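Local coordinates for Lmo2184 protein (Listeria monocytogenes serovar 1/2a, PDB 5JOQ) that probably binds heme as the lipid-tethered substrate-binding component of an iron-uptake ABC transporter at the cell surface, at residues T213-A227 / W249-L263. Residues are numbered along the deposited sequence; the frame is centred on the assembly and turned at random.
Sequences TEYLQSANPDIILRA and WKHFDAVKNNRVYDL. With CIT (citric acid), chain B.
R226 leaves its strand with CG beside the backbone N (chi1 -62°) and bends at chi3 (-62°), which turns the guanidinium side-on to D262; F252, its CG anti to the carbonyl carbon, lays its ring against helix 213-219. Both belong to a parallel beta-alpha-beta unit of the solute-binding protein lobe: strand 223-227, a helical connection, then the neighbouring strand 260-262. I224 is bonded through both its N and its O to the strand beside it, straddling V260: N donates to R259 O (2.9 Å) and O accepts from Y261 N; R226 N to Y261 O and L263 N to R226 O continue the ladder.

On the sheet face of I224, V260 and D262, R226 NE reaches D262 OD1 at 2.9 Å and NH2 reaches OD2 at 3.0 Å, both on syn sides though well out of the carboxylate plane. V260 CG1 lies over the guanidinium centre, and D240 is a second acidic partner for NH2, so the arginine's rotation is well fixed.

At the other end, Q217 CA sits over the F252 ring face, 3.7 Å from its centroid, while P221 CD comes at the edge. I224 CD1 touches both F252 CD2 and A254 CB. Beyond the helix end, N220 ND2 donates to D253 OD2 at 3.2 Å, striking that oxygen from 57° above the carboxylate plane.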
loop_
_atom_site.group_PDB
_atom_site.type_symbol
_atom_site.label_atom_id
_atom_site.label_comp_id
_atom_site.label_asym_id
_atom_site.label_seq_id
_atom_site.Cartn_x
_atom_site.Cartn_y
_atom_site.Cartn_z
ATOM N N THR A 213 19.436 -6.990 -15.896
ATOM C CA THR A 213 18.567 -6.373 -16.918
ATOM C C THR A 213 19.208 -6.323 -18.302
ATOM O O THR A 213 18.497 -6.455 -19.312
ATOM C CB THR A 213 18.147 -4.973 -16.498
ATOM O OG1 THR A 213 19.318 -4.188 -16.254
ATOM C CG2 THR A 213 17.330 -5.076 -15.220
ATOM N N GLU A 214 20.524 -6.147 -18.383
ATOM C CA GLU A 214 21.168 -6.141 -19.695
ATOM C C GLU A 214 21.050 -7.499 -20.359
ATOM O O GLU A 214 20.829 -7.584 -21.571
ATOM C CB GLU A 214 22.637 -5.760 -19.580
ATOM C CG GLU A 214 22.857 -4.358 -18.954
ATOM C CD GLU A 214 23.171 -4.485 -17.447
ATOM O OE1 GLU A 214 22.863 -5.545 -16.842
ATOM O OE2 GLU A 214 23.745 -3.534 -16.895
ATOM N N TYR A 215 21.214 -8.570 -19.580
ATOM C CA TYR A 215 20.974 -9.912 -20.105
ATOM C C TYR A 215 19.529 -10.055 -20.569
ATOM O O TYR A 215 19.245 -10.593 -21.658
ATOM C CB TYR A 215 21.306 -10.963 -19.016
ATOM C CG TYR A 215 20.776 -12.338 -19.389
ATOM C CD1 TYR A 215 21.458 -13.155 -20.286
ATOM C CD2 TYR A 215 19.559 -12.776 -18.913
ATOM C CE1 TYR A 215 20.943 -14.419 -20.657
ATOM C CE2 TYR A 215 19.041 -14.033 -19.281
ATOM C CZ TYR A 215 19.730 -14.838 -20.155
ATOM O OH TYR A 215 19.195 -16.078 -20.506
ATOM N N LEU A 216 18.589 -9.587 -19.742
ATOM C CA LEU A 216 17.170 -9.741 -20.076
ATOM C C LEU A 216 16.819 -8.945 -21.327
ATOM O O LEU A 216 16.042 -9.410 -22.174
ATOM C CB LEU A 216 16.302 -9.302 -18.900
ATOM C CG LEU A 216 16.421 -10.194 -17.628
ATOM C CD1 LEU A 216 15.704 -9.544 -16.458
ATOM C CD2 LEU A 216 15.810 -11.614 -17.859
ATOM N N GLN A 217 17.393 -7.754 -21.473
ATOM C CA GLN A 217 17.129 -6.973 -22.683
ATOM C C GLN A 217 17.602 -7.714 -23.926
ATOM O O GLN A 217 16.935 -7.707 -24.971
ATOM C CB GLN A 217 17.809 -5.603 -22.587
ATOM C CG GLN A 217 17.464 -4.705 -23.821
ATOM C CD GLN A 217 18.062 -3.295 -23.705
ATOM O OE1 GLN A 217 17.863 -2.630 -22.697
ATOM N NE2 GLN A 217 18.803 -2.862 -24.709
ATOM N N SER A 218 18.770 -8.328 -23.849
ATOM C CA SER A 218 19.274 -9.096 -24.984
ATOM C C SER A 218 18.394 -10.322 -25.242
ATOM O O SER A 218 18.188 -10.720 -26.394
ATOM C CB SER A 218 20.713 -9.524 -24.701
ATOM O OG SER A 218 21.244 -10.285 -25.755
ATOM N N ALA A 219 17.872 -10.936 -24.191
ATOM C CA ALA A 219 16.973 -12.072 -24.404
ATOM C C ALA A 219 15.697 -11.622 -25.109
ATOM O O ALA A 219 15.085 -12.398 -25.862
ATOM C CB ALA A 219 16.646 -12.750 -23.081
ATOM N N ASN A 220 15.276 -10.387 -24.856
ATOM C CA ASN A 220 14.203 -9.717 -25.588
ATOM C C ASN A 220 12.886 -10.490 -25.439
ATOM O O ASN A 220 12.408 -11.070 -26.421
ATOM C CB ASN A 220 14.609 -9.597 -27.068
ATOM C CG ASN A 220 13.709 -8.651 -27.867
ATOM O OD1 ASN A 220 13.070 -7.756 -27.319
ATOM N ND2 ASN A 220 13.690 -8.830 -29.184
ATOM N N PRO A 221 12.275 -10.548 -24.256
ATOM C CA PRO A 221 11.001 -11.275 -24.139
ATOM C C PRO A 221 9.934 -10.654 -25.031
ATOM O O PRO A 221 9.873 -9.435 -25.202
ATOM C CB PRO A 221 10.630 -11.148 -22.650
ATOM C CG PRO A 221 11.374 -9.849 -22.205
ATOM C CD PRO A 221 12.699 -9.944 -22.972
ATOM N N ASP A 222 9.090 -11.505 -25.611
ATOM C CA ASP A 222 7.928 -10.998 -26.342
ATOM C C ASP A 222 7.005 -10.208 -25.420
ATOM O O ASP A 222 6.435 -9.178 -25.806
ATOM C CB ASP A 222 7.158 -12.168 -26.940
ATOM C CG ASP A 222 7.921 -12.862 -28.055
ATOM O OD1 ASP A 222 8.552 -12.155 -28.844
ATOM O OD2 ASP A 222 7.887 -14.111 -28.113
ATOM N N ILE A 223 6.826 -10.694 -24.202
ATOM C CA ILE A 223 5.855 -10.169 -23.246
ATOM C C ILE A 223 6.528 -9.984 -21.900
ATOM O O ILE A 223 7.323 -10.836 -21.479
ATOM C CB ILE A 223 4.666 -11.137 -23.090
ATOM C CG1 ILE A 223 3.887 -11.255 -24.400
ATOM C CG2 ILE A 223 3.744 -10.719 -21.915
ATOM C CD1 ILE A 223 2.913 -12.495 -24.417
ATOM N N ILE A 224 6.184 -8.897 -21.190
ATOM C CA ILE A 224 6.601 -8.748 -19.792
ATOM C C ILE A 224 5.353 -8.729 -18.923
ATOM O O ILE A 224 4.386 -8.034 -19.253
ATOM C CB ILE A 224 7.444 -7.483 -19.567
ATOM C CG1 ILE A 224 8.722 -7.527 -20.438
ATOM C CG2 ILE A 224 7.769 -7.318 -18.042
ATOM C CD1 ILE A 224 9.493 -6.181 -20.451
ATOM N N LEU A 225 5.353 -9.547 -17.863
ATOM C CA LEU A 225 4.301 -9.599 -16.856
ATOM C C LEU A 225 4.869 -9.075 -15.546
ATOM O O LEU A 225 6.016 -9.382 -15.206
ATOM C CB LEU A 225 3.784 -11.034 -16.622
ATOM C CG LEU A 225 3.313 -11.819 -17.851
ATOM C CD1 LEU A 225 2.801 -13.212 -17.420
ATOM C CD2 LEU A 225 2.210 -11.029 -18.619
ATOM N N ARG A 226 4.069 -8.282 -14.812
ATOM C CA ARG A 226 4.510 -7.720 -13.534
ATOM C C ARG A 226 3.488 -8.030 -12.452
ATOM O O ARG A 226 2.285 -8.011 -12.704
ATOM C CB ARG A 226 4.701 -6.173 -13.617
ATOM C CG ARG A 226 5.792 -5.724 -14.632
ATOM C CD ARG A 226 5.925 -4.144 -14.625
ATOM N NE ARG A 226 4.654 -3.514 -15.042
ATOM C CZ ARG A 226 4.577 -2.473 -15.860
ATOM N NH1 ARG A 226 5.696 -1.947 -16.353
ATOM N NH2 ARG A 226 3.397 -1.980 -16.218
ATOM N N ALA A 227 3.967 -8.332 -11.247
ATOM C CA ALA A 227 3.101 -8.579 -10.096
ATOM C C ALA A 227 3.612 -7.756 -8.919
ATOM O O ALA A 227 4.789 -7.855 -8.559
ATOM C CB ALA A 227 3.084 -10.071 -9.712
ATOM N N TRP A 249 14.556 -0.314 -18.549
ATOM C CA TRP A 249 13.582 -1.159 -19.234
ATOM C C TRP A 249 12.990 -0.673 -20.558
ATOM O O TRP A 249 12.496 -1.467 -21.351
ATOM C CB TRP A 249 12.387 -1.378 -18.291
ATOM C CG TRP A 249 12.707 -1.944 -16.947
ATOM C CD1 TRP A 249 12.740 -1.282 -15.779
ATOM C CD2 TRP A 249 13.036 -3.297 -16.651
ATOM N NE1 TRP A 249 13.067 -2.120 -14.763
ATOM C CE2 TRP A 249 13.264 -3.371 -15.272
ATOM C CE3 TRP A 249 13.180 -4.447 -17.418
ATOM C CZ2 TRP A 249 13.619 -4.544 -14.646
ATOM C CZ3 TRP A 249 13.531 -5.605 -16.801
ATOM C CH2 TRP A 249 13.739 -5.655 -15.422
ATOM N N LYS A 250 13.038 0.631 -20.775
ATOM C CA LYS A 250 12.396 1.253 -21.916
ATOM C C LYS A 250 12.866 0.858 -23.292
ATOM O O LYS A 250 12.174 1.054 -24.241
ATOM C CB LYS A 250 12.259 2.759 -21.775
ATOM C CG LYS A 250 13.482 3.569 -22.090
ATOM C CD LYS A 250 13.086 5.029 -22.086
ATOM C CE LYS A 250 14.229 5.941 -22.414
ATOM N NZ LYS A 250 13.695 7.287 -22.742
ATOM N N HIS A 251 14.059 0.333 -23.400
ATOM C CA HIS A 251 14.501 -0.112 -24.722
ATOM C C HIS A 251 14.197 -1.592 -24.983
ATOM O O HIS A 251 14.515 -2.091 -26.070
ATOM C CB HIS A 251 15.979 0.201 -24.906
ATOM C CG HIS A 251 16.305 1.645 -24.610
ATOM N ND1 HIS A 251 16.114 2.651 -25.534
ATOM C CD2 HIS A 251 16.750 2.248 -23.483
ATOM C CE1 HIS A 251 16.439 3.811 -24.994
ATOM N NE2 HIS A 251 16.831 3.593 -23.749
ATOM N N PHE A 252 13.532 -2.284 -24.053
ATOM C CA PHE A 252 12.984 -3.611 -24.374
ATOM C C PHE A 252 11.931 -3.502 -25.472
ATOM O O PHE A 252 11.040 -2.654 -25.404
ATOM C CB PHE A 252 12.316 -4.240 -23.161
ATOM C CG PHE A 252 13.273 -4.842 -22.156
ATOM C CD1 PHE A 252 14.220 -4.051 -21.518
ATOM C CD2 PHE A 252 13.167 -6.192 -21.817
ATOM C CE1 PHE A 252 15.094 -4.604 -20.561
ATOM C CE2 PHE A 252 14.026 -6.771 -20.857
ATOM C CZ PHE A 252 14.984 -5.980 -20.226
ATOM N N ASP A 253 11.973 -4.425 -26.439
ATOM C CA ASP A 253 10.921 -4.468 -27.468
ATOM C C ASP A 253 9.523 -4.600 -26.864
ATOM O O ASP A 253 8.558 -4.030 -27.392
ATOM C CB ASP A 253 11.146 -5.637 -28.445
ATOM C CG ASP A 253 12.185 -5.338 -29.498
ATOM O OD1 ASP A 253 12.769 -4.254 -29.488
ATOM O OD2 ASP A 253 12.409 -6.195 -30.368
ATOM N N ALA A 254 9.379 -5.400 -25.803
ATOM C CA ALA A 254 8.067 -5.553 -25.164
ATOM C C ALA A 254 7.500 -4.213 -24.730
ATOM O O ALA A 254 6.285 -3.983 -24.817
ATOM C CB ALA A 254 8.170 -6.470 -23.939
ATOM N N VAL A 255 8.348 -3.342 -24.188
ATOM C CA VAL A 255 7.871 -2.001 -23.841
ATOM C C VAL A 255 7.500 -1.227 -25.105
ATOM O O VAL A 255 6.406 -0.655 -25.210
ATOM C CB VAL A 255 8.918 -1.255 -23.008
ATOM C CG1 VAL A 255 8.435 0.184 -22.737
ATOM C CG2 VAL A 255 9.158 -2.037 -21.689
ATOM N N LYS A 256 8.383 -1.230 -26.103
ATOM C CA LYS A 256 8.072 -0.486 -27.327
ATOM C C LYS A 256 6.774 -0.967 -27.971
ATOM O O LYS A 256 6.047 -0.168 -28.576
ATOM C CB LYS A 256 9.227 -0.603 -28.316
ATOM C CG LYS A 256 10.531 -0.032 -27.793
ATOM C CD LYS A 256 11.652 -0.301 -28.782
ATOM C CE LYS A 256 12.907 0.478 -28.455
ATOM N NZ LYS A 256 14.006 0.153 -29.428
ATOM N N ASN A 257 6.467 -2.258 -27.862
ATOM C CA ASN A 257 5.309 -2.860 -28.527
ATOM C C ASN A 257 4.060 -2.880 -27.651
ATOM O O ASN A 257 3.053 -3.476 -28.055
ATOM C CB ASN A 257 5.611 -4.310 -28.946
ATOM C CG ASN A 257 6.704 -4.415 -29.987
ATOM O OD1 ASN A 257 6.966 -3.468 -30.705
ATOM N ND2 ASN A 257 7.349 -5.580 -30.068
ATOM N N ASN A 258 4.109 -2.300 -26.448
ATOM C CA ASN A 258 2.958 -2.265 -25.540
ATOM C C ASN A 258 2.521 -3.681 -25.141
ATOM O O ASN A 258 1.332 -3.995 -25.092
ATOM C CB ASN A 258 1.790 -1.482 -26.167
ATOM C CG ASN A 258 0.657 -1.207 -25.168
ATOM O OD1 ASN A 258 0.899 -0.943 -23.967
ATOM N ND2 ASN A 258 -0.587 -1.284 -25.651
ATOM N N ARG A 259 3.500 -4.539 -24.863
ATOM C CA ARG A 259 3.265 -5.912 -24.437
ATOM C C ARG A 259 3.726 -6.113 -22.989
ATOM O O ARG A 259 4.362 -7.119 -22.654
ATOM C CB ARG A 259 3.979 -6.885 -25.387
ATOM C CG ARG A 259 3.634 -6.667 -26.899
ATOM C CD ARG A 259 4.095 -7.847 -27.798
ATOM N NE ARG A 259 3.325 -9.074 -27.558
ATOM C CZ ARG A 259 3.530 -10.241 -28.178
ATOM N NH1 ARG A 259 4.485 -10.348 -29.083
ATOM N NH2 ARG A 259 2.774 -11.302 -27.888
ATOM N N VAL A 260 3.411 -5.155 -22.118
ATOM C CA VAL A 260 3.722 -5.238 -20.701
ATOM C C VAL A 260 2.397 -5.223 -19.959
ATOM O O VAL A 260 1.576 -4.321 -20.174
ATOM C CB VAL A 260 4.613 -4.067 -20.241
ATOM C CG1 VAL A 260 5.004 -4.257 -18.750
ATOM C CG2 VAL A 260 5.849 -3.927 -21.152
ATOM N N TYR A 261 2.169 -6.227 -19.100
ATOM C CA TYR A 261 0.904 -6.358 -18.387
ATOM C C TYR A 261 1.158 -6.353 -16.893
ATOM O O TYR A 261 2.081 -7.015 -16.414
ATOM C CB TYR A 261 0.190 -7.678 -18.765
ATOM C CG TYR A 261 -0.096 -7.760 -20.230
ATOM C CD1 TYR A 261 0.824 -8.310 -21.104
ATOM C CD2 TYR A 261 -1.298 -7.277 -20.749
ATOM C CE1 TYR A 261 0.573 -8.382 -22.489
ATOM C CE2 TYR A 261 -1.573 -7.350 -22.151
ATOM C CZ TYR A 261 -0.615 -7.884 -23.006
ATOM O OH TYR A 261 -0.843 -7.958 -24.373
ATOM N N ASP A 262 0.282 -5.696 -16.155
ATOM C CA ASP A 262 0.253 -5.820 -14.702
ATOM C C ASP A 262 -0.748 -6.897 -14.329
ATOM O O ASP A 262 -1.919 -6.832 -14.732
ATOM C CB ASP A 262 -0.133 -4.488 -14.069
ATOM C CG ASP A 262 0.960 -3.481 -14.229
ATOM O OD1 ASP A 262 2.065 -3.797 -13.740
ATOM O OD2 ASP A 262 0.735 -2.437 -14.877
ATOM N N LEU A 263 -0.299 -7.887 -13.586
ATOM C CA LEU A 263 -1.172 -8.993 -13.226
ATOM C C LEU A 263 -2.094 -8.545 -12.104
ATOM O O LEU A 263 -1.624 -8.040 -11.077
ATOM C CB LEU A 263 -0.350 -10.203 -12.787
ATOM C CG LEU A 263 0.547 -10.813 -13.868
ATOM C CD1 LEU A 263 1.342 -11.970 -13.244
ATOM C CD2 LEU A 263 -0.282 -11.351 -15.071
HETATM C C1 CIT B . 4.468 -13.641 -29.869
HETATM O O1 CIT B . 3.424 -13.265 -29.291
HETATM O O2 CIT B . 5.315 -12.769 -30.153
HETATM C C2 CIT B . 4.687 -15.108 -30.187
HETATM C C3 CIT B . 5.542 -15.353 -31.437
HETATM O O7 CIT B . 6.926 -15.391 -30.985
HETATM C C4 CIT B . 5.212 -16.703 -32.084
HETATM C C5 CIT B . 6.088 -16.978 -33.297
HETATM O O3 CIT B . 5.901 -16.383 -34.385
HETATM O O4 CIT B . 7.008 -17.826 -33.241
HETATM C C6 CIT B . 5.316 -14.231 -32.454
HETATM O O5 CIT B . 4.253 -14.195 -33.110
HETATM O O6 CIT B . 6.162 -13.325 -32.637
HETATM O O HOH W 1 15.998 -0.732 -21.658
HETATM O O HOH W 2 14.894 -6.001 -25.975
HETATM O O HOH W 3 11.505 -7.208 -24.862
HETATM O O HOH W 4 11.174 -8.493 -31.025
HETATM O O HOH W 5 7.516 -7.728 -28.050
#